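Local coordinates for protein similar to yteR (Bacilus subtilis) (Clostridium acetobutylicum, PDB 4WU0) that probably hydrolyses unsaturated rhamnogalacturonan fragments of pectin, as a glycoside hydrolase of family GH105 related to YteR, at residues S245-Q250 and N260-S265; N312-C317 and I340-P345. One frame throughout, in Å; residues are numbered along the deposited sequence.

Contact 1: residues S245-Q250 and N260-S265; sequences SKVWYQ and NYLEAS
Two loop segments in the connection from helix 223-240 to helix 264-279 of the (alpha/alpha)6 barrel of the GH105 family are joined by a single beta bridge, Tyr-249 with Leu-262. Two backbone bonds make it. Gln-250 N donates to Tyr-261 O over 2.8 Å, nearly along the C=O axis. Glu-263 N donates to Trp-248 O in the carbonyl plane over 3.0 Å.

The tight apolar part lies around Leu-262. Its CG is anti to the carbonyl carbon (chi1 -58°), and the two methyls take separate partners. Leu-262 CD2 sits over the centre of the Tyr-249 ring, 3.6 Å from the centroid, a CH-pi contact on one face. Leu-262 CD1 meets Ser-245 OG at 3.4 Å, and this OG is also bonded to Asp-242. Val-247 CG2 packs on Leu-262 CB, the two side chains crossing at about a right angle.

Asn-260 and Tyr-261 are partly exposed, as are Tyr-249 and Leu-262. Gln-250 and Glu-263 form a polar but buried side. Gln-250 is bent at chi2 (82°) and runs alongside Tyr-261. Its CB lies over one ring face, toward the rim, and its amide has a further partner in Tyr-335. Glu-263 is the N-cap of helix 264-279. Its OE2 accepts from Ser-265 N and, on the syn lone pair, from Ser-265 OG. A water donates to Glu-263 OE1 at 2.8 Å and to Gln-250 OE1 at 2.9 Å.

Contact 2: residues N312-C317 and I340-P345; sequences NLNKIC and IVSNEP
Strand 340-341 pairs antiparallel with the end of strand 311-317, on one edge of a small three-stranded sheet. Ile-316 and Val-341 form a hydrogen-bonded pair. Ile-316 N donates to Val-341 O at 2.9 Å, and Val-341 N returns a bond to Ile-316 O at 2.8 Å. Cys-317 and Ile-340 are the non-hydrogen-bonded pair next to it.

Beyond the loop at Asn-314 and Lys-315, Asn-343 takes over the pairing. Its N donates to Leu-313 O in the carbonyl plane. Asn-343 OD1 accepts from Leu-313 N at 2.9 Å, also in the carbonyl plane. Asn-343 ND2 donates to Asn-312 OD1 at 2.9 Å, from above the side-chain carbonyl plane of Asn-312, with the two amides turned 74° apart. Three bonds thus hold Asn-343, and the two at its amide fix which way that group is turned.

Ile-316 is buried, and its side chain can be followed outward. Ile-316 CB lies 3.3 Å from Val-341 O. Ile-316 CG2, anti to the backbone N, reaches Glu-344 CG at 3.8 Å. CG1, on the other branch, still faces Val-341 O. The tip, Ile-316 CD1, ends against the backbone of Glu-344, 3.6 Å from Glu-344 N.

Glu-344 is the N-cap of helix 345-360, and its OE2 forms a salt bridge with Lys-346. Leu-313 packs on Leu-348 and Phe-351 of that helix. Strand 303-305 flanks strand 311-317 across from strand 340-341, and helix 25-41 touches Glu-344 and Pro-345.

In the fold
Contacts 1 and 2 follow one another along the chain, and their centres are about 12 Å apart. Both are partly buried. Contact 1 has no exposed residue among those that touch. Contact 2 has a more open side at Lys-315, Ile-340 and Ser-342. Contact 1 has one bridge with two backbone bonds, and adds CH-pi packing and a water between Gln-250 and Glu-263. Contact 2 is richer in direct bonds, with backbone pairs and an asparagine amide. Each leads into a helix, 264-279 or 345-360, through a glutamate N-cap. Strand 311-317 joins them: Ala-264 N probably bonds to Lys-315 O, and Glu-263 OE2 probably accepts from Cys-317 N.

Contact 1: residues S245-Q250 and N260-S265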
# COMPACT_ATOMS: atom_id res chain seq x y z
N SER A 245 -3.83 -19.33 -12.29
CA SER A 245 -3.68 -17.94 -12.70
C SER A 245 -2.36 -17.30 -12.28
O SER A 245 -1.92 -16.32 -12.88
CB SER A 245 -4.81 -17.11 -12.12
OG SER A 245 -4.68 -17.00 -10.71
N LYS A 246 -1.76 -17.84 -11.22
CA LYS A 246 -0.55 -17.29 -10.60
C LYS A 246 -0.77 -15.98 -9.85
O LYS A 246 0.21 -15.30 -9.54
CB LYS A 246 0.60 -17.14 -11.62
CG LYS A 246 0.90 -18.42 -12.37
CD LYS A 246 1.15 -19.59 -11.45
CE LYS A 246 1.53 -20.85 -12.26
NZ LYS A 246 1.42 -22.10 -11.47
N VAL A 247 -2.02 -15.66 -9.55
CA VAL A 247 -2.33 -14.48 -8.76
C VAL A 247 -3.09 -14.88 -7.48
O VAL A 247 -3.09 -16.08 -7.10
CB VAL A 247 -2.99 -13.36 -9.60
CG1 VAL A 247 -2.10 -13.07 -10.84
CG2 VAL A 247 -4.41 -13.71 -10.03
N TRP A 248 -3.69 -13.89 -6.81
CA TRP A 248 -4.21 -14.08 -5.46
C TRP A 248 -5.68 -13.70 -5.32
O TRP A 248 -6.17 -12.83 -6.03
CB TRP A 248 -3.34 -13.30 -4.45
CG TRP A 248 -2.02 -13.97 -4.21
CD1 TRP A 248 -1.74 -14.85 -3.22
CD2 TRP A 248 -0.81 -13.82 -4.97
NE1 TRP A 248 -0.45 -15.28 -3.32
CE2 TRP A 248 0.15 -14.67 -4.39
CE3 TRP A 248 -0.46 -13.06 -6.09
CZ2 TRP A 248 1.47 -14.77 -4.88
CZ3 TRP A 248 0.83 -13.18 -6.60
CH2 TRP A 248 1.78 -14.04 -5.99
N TYR A 249 -6.34 -14.37 -4.38
CA TYR A 249 -7.75 -14.14 -4.08
C TYR A 249 -7.99 -13.01 -3.09
O TYR A 249 -7.14 -12.68 -2.26
CB TYR A 249 -8.36 -15.40 -3.49
CG TYR A 249 -8.58 -16.49 -4.50
CD1 TYR A 249 -9.75 -16.52 -5.24
CD2 TYR A 249 -7.62 -17.48 -4.71
CE1 TYR A 249 -9.96 -17.51 -6.16
CE2 TYR A 249 -7.84 -18.47 -5.62
CZ TYR A 249 -9.00 -18.46 -6.36
OH TYR A 249 -9.22 -19.45 -7.29
N GLN A 250 -9.19 -12.43 -3.19
CA GLN A 250 -9.69 -11.46 -2.21
C GLN A 250 -9.58 -11.96 -0.77
O GLN A 250 -9.05 -11.25 0.09
CB GLN A 250 -11.14 -11.12 -2.56
CG GLN A 250 -11.96 -10.39 -1.54
CD GLN A 250 -11.71 -8.89 -1.56
OE1 GLN A 250 -10.65 -8.43 -1.98
NE2 GLN A 250 -12.66 -8.12 -1.04
N ASN A 260 -15.62 -16.15 -3.75
CA ASN A 260 -14.26 -15.58 -3.73
C ASN A 260 -13.85 -15.31 -5.16
O ASN A 260 -14.42 -15.88 -6.10
CB ASN A 260 -13.28 -16.56 -3.08
CG ASN A 260 -12.10 -15.86 -2.40
OD1 ASN A 260 -11.86 -14.67 -2.57
ND2 ASN A 260 -11.34 -16.64 -1.64
N TYR A 261 -12.84 -14.46 -5.34
CA TYR A 261 -12.42 -14.03 -6.67
C TYR A 261 -10.97 -13.58 -6.64
O TYR A 261 -10.48 -13.09 -5.61
CB TYR A 261 -13.32 -12.90 -7.19
CG TYR A 261 -13.31 -11.62 -6.39
CD1 TYR A 261 -14.12 -11.46 -5.26
CD2 TYR A 261 -12.51 -10.55 -6.78
CE1 TYR A 261 -14.12 -10.28 -4.56
CE2 TYR A 261 -12.51 -9.38 -6.10
CZ TYR A 261 -13.31 -9.24 -4.98
OH TYR A 261 -13.29 -8.06 -4.29
N LEU A 262 -10.31 -13.73 -7.78
CA LEU A 262 -8.96 -13.23 -7.97
C LEU A 262 -9.04 -11.72 -8.01
O LEU A 262 -9.80 -11.15 -8.80
CB LEU A 262 -8.37 -13.80 -9.27
CG LEU A 262 -8.33 -15.32 -9.36
CD1 LEU A 262 -7.87 -15.76 -10.74
CD2 LEU A 262 -7.41 -15.90 -8.30
N GLU A 263 -8.25 -11.06 -7.16
CA GLU A 263 -8.40 -9.62 -6.94
C GLU A 263 -7.12 -8.88 -7.32
O GLU A 263 -6.00 -9.27 -6.96
CB GLU A 263 -8.84 -9.36 -5.49
CG GLU A 263 -9.32 -7.94 -5.22
CD GLU A 263 -8.21 -6.93 -5.04
OE1 GLU A 263 -7.18 -7.30 -4.46
OE2 GLU A 263 -8.36 -5.73 -5.45
N ALA A 264 -7.29 -7.79 -8.07
CA ALA A 264 -6.17 -7.18 -8.79
C ALA A 264 -5.26 -6.32 -7.93
O ALA A 264 -4.04 -6.27 -8.18
CB ALA A 264 -6.71 -6.34 -9.95
N SER A 265 -5.82 -5.58 -6.98
CA SER A 265 -4.98 -4.66 -6.23
C SER A 265 -4.03 -5.41 -5.29
O SER A 265 -2.83 -5.16 -5.31
CB SER A 265 -5.80 -3.59 -5.51
OG SER A 265 -6.52 -4.12 -4.41
O HOH W 1 -7.78 -8.27 -1.87

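Contact 2: residues N312-C317 and I340-P345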
# COMPACT_ATOMS: atom_id res chain seq x y z
N ASN A 312 -7.69 -1.07 -19.61
CA ASN A 312 -8.38 -1.08 -18.33
C ASN A 312 -7.77 -2.09 -17.39
O ASN A 312 -7.34 -3.15 -17.80
CB ASN A 312 -9.84 -1.49 -18.48
CG ASN A 312 -10.68 -0.47 -19.20
OD1 ASN A 312 -10.31 0.70 -19.34
ND2 ASN A 312 -11.83 -0.93 -19.67
N LEU A 313 -7.72 -1.74 -16.11
CA LEU A 313 -7.41 -2.71 -15.07
C LEU A 313 -8.71 -3.09 -14.37
O LEU A 313 -9.39 -2.25 -13.82
CB LEU A 313 -6.42 -2.13 -14.06
CG LEU A 313 -5.97 -3.07 -12.94
CD1 LEU A 313 -5.13 -4.21 -13.45
CD2 LEU A 313 -5.20 -2.29 -11.88
N ASN A 314 -9.03 -4.38 -14.40
CA ASN A 314 -10.28 -4.87 -13.86
C ASN A 314 -10.10 -5.64 -12.55
O ASN A 314 -8.99 -6.02 -12.20
CB ASN A 314 -10.88 -5.84 -14.89
CG ASN A 314 -11.16 -5.19 -16.24
OD1 ASN A 314 -10.57 -5.54 -17.27
ND2 ASN A 314 -12.11 -4.31 -16.25
N LYS A 315 -11.22 -5.90 -11.88
CA LYS A 315 -11.32 -6.80 -10.73
C LYS A 315 -10.64 -6.27 -9.48
O LYS A 315 -9.97 -7.02 -8.75
CB LYS A 315 -10.81 -8.20 -11.07
CG LYS A 315 -11.27 -8.76 -12.42
CD LYS A 315 -12.80 -8.81 -12.55
CE LYS A 315 -13.19 -9.40 -13.90
NZ LYS A 315 -14.67 -9.51 -14.06
N ILE A 316 -10.90 -5.00 -9.20
CA ILE A 316 -10.31 -4.35 -8.04
C ILE A 316 -11.37 -4.20 -6.95
O ILE A 316 -12.44 -3.68 -7.18
CB ILE A 316 -9.77 -2.97 -8.41
CG1 ILE A 316 -8.76 -3.06 -9.57
CG2 ILE A 316 -9.19 -2.29 -7.20
CD1 ILE A 316 -8.61 -1.75 -10.29
N CYS A 317 -11.05 -4.64 -5.74
CA CYS A 317 -11.98 -4.42 -4.63
C CYS A 317 -12.01 -2.93 -4.33
O CYS A 317 -10.98 -2.36 -4.00
CB CYS A 317 -11.51 -5.19 -3.39
SG CYS A 317 -12.56 -4.80 -1.94
N ILE A 340 -16.63 -4.63 -6.79
CA ILE A 340 -15.49 -4.96 -7.64
C ILE A 340 -15.56 -3.98 -8.81
O ILE A 340 -16.57 -3.95 -9.53
CB ILE A 340 -15.57 -6.40 -8.15
CG1 ILE A 340 -15.62 -7.38 -6.99
CG2 ILE A 340 -14.38 -6.69 -9.05
CD1 ILE A 340 -15.97 -8.81 -7.43
N VAL A 341 -14.49 -3.22 -9.01
CA VAL A 341 -14.48 -2.18 -10.01
C VAL A 341 -13.27 -2.20 -10.91
O VAL A 341 -12.27 -2.88 -10.62
CB VAL A 341 -14.62 -0.79 -9.34
CG1 VAL A 341 -15.93 -0.68 -8.58
CG2 VAL A 341 -13.48 -0.52 -8.40
N SER A 342 -13.36 -1.44 -12.00
CA SER A 342 -12.24 -1.22 -12.91
C SER A 342 -11.65 0.19 -12.74
O SER A 342 -12.34 1.13 -12.32
CB SER A 342 -12.67 -1.44 -14.34
OG SER A 342 -13.64 -0.46 -14.72
N ASN A 343 -10.36 0.32 -13.08
CA ASN A 343 -9.69 1.61 -13.14
C ASN A 343 -9.79 2.41 -11.85
O ASN A 343 -9.96 3.62 -11.87
CB ASN A 343 -10.14 2.40 -14.36
CG ASN A 343 -9.74 1.73 -15.65
OD1 ASN A 343 -8.83 0.89 -15.65
ND2 ASN A 343 -10.41 2.07 -16.73
N GLU A 344 -9.65 1.70 -10.74
CA GLU A 344 -9.63 2.26 -9.41
C GLU A 344 -8.18 2.44 -8.96
O GLU A 344 -7.40 1.51 -9.00
CB GLU A 344 -10.40 1.32 -8.47
CG GLU A 344 -10.07 1.41 -6.99
CD GLU A 344 -10.25 2.78 -6.43
OE1 GLU A 344 -11.20 3.49 -6.86
OE2 GLU A 344 -9.44 3.16 -5.56
N PRO A 345 -7.84 3.65 -8.51
CA PRO A 345 -6.47 3.94 -8.07
C PRO A 345 -5.83 2.98 -7.07
O PRO A 345 -4.61 2.80 -7.11
CB PRO A 345 -6.59 5.36 -7.53
CG PRO A 345 -7.62 5.98 -8.41
CD PRO A 345 -8.64 4.89 -8.59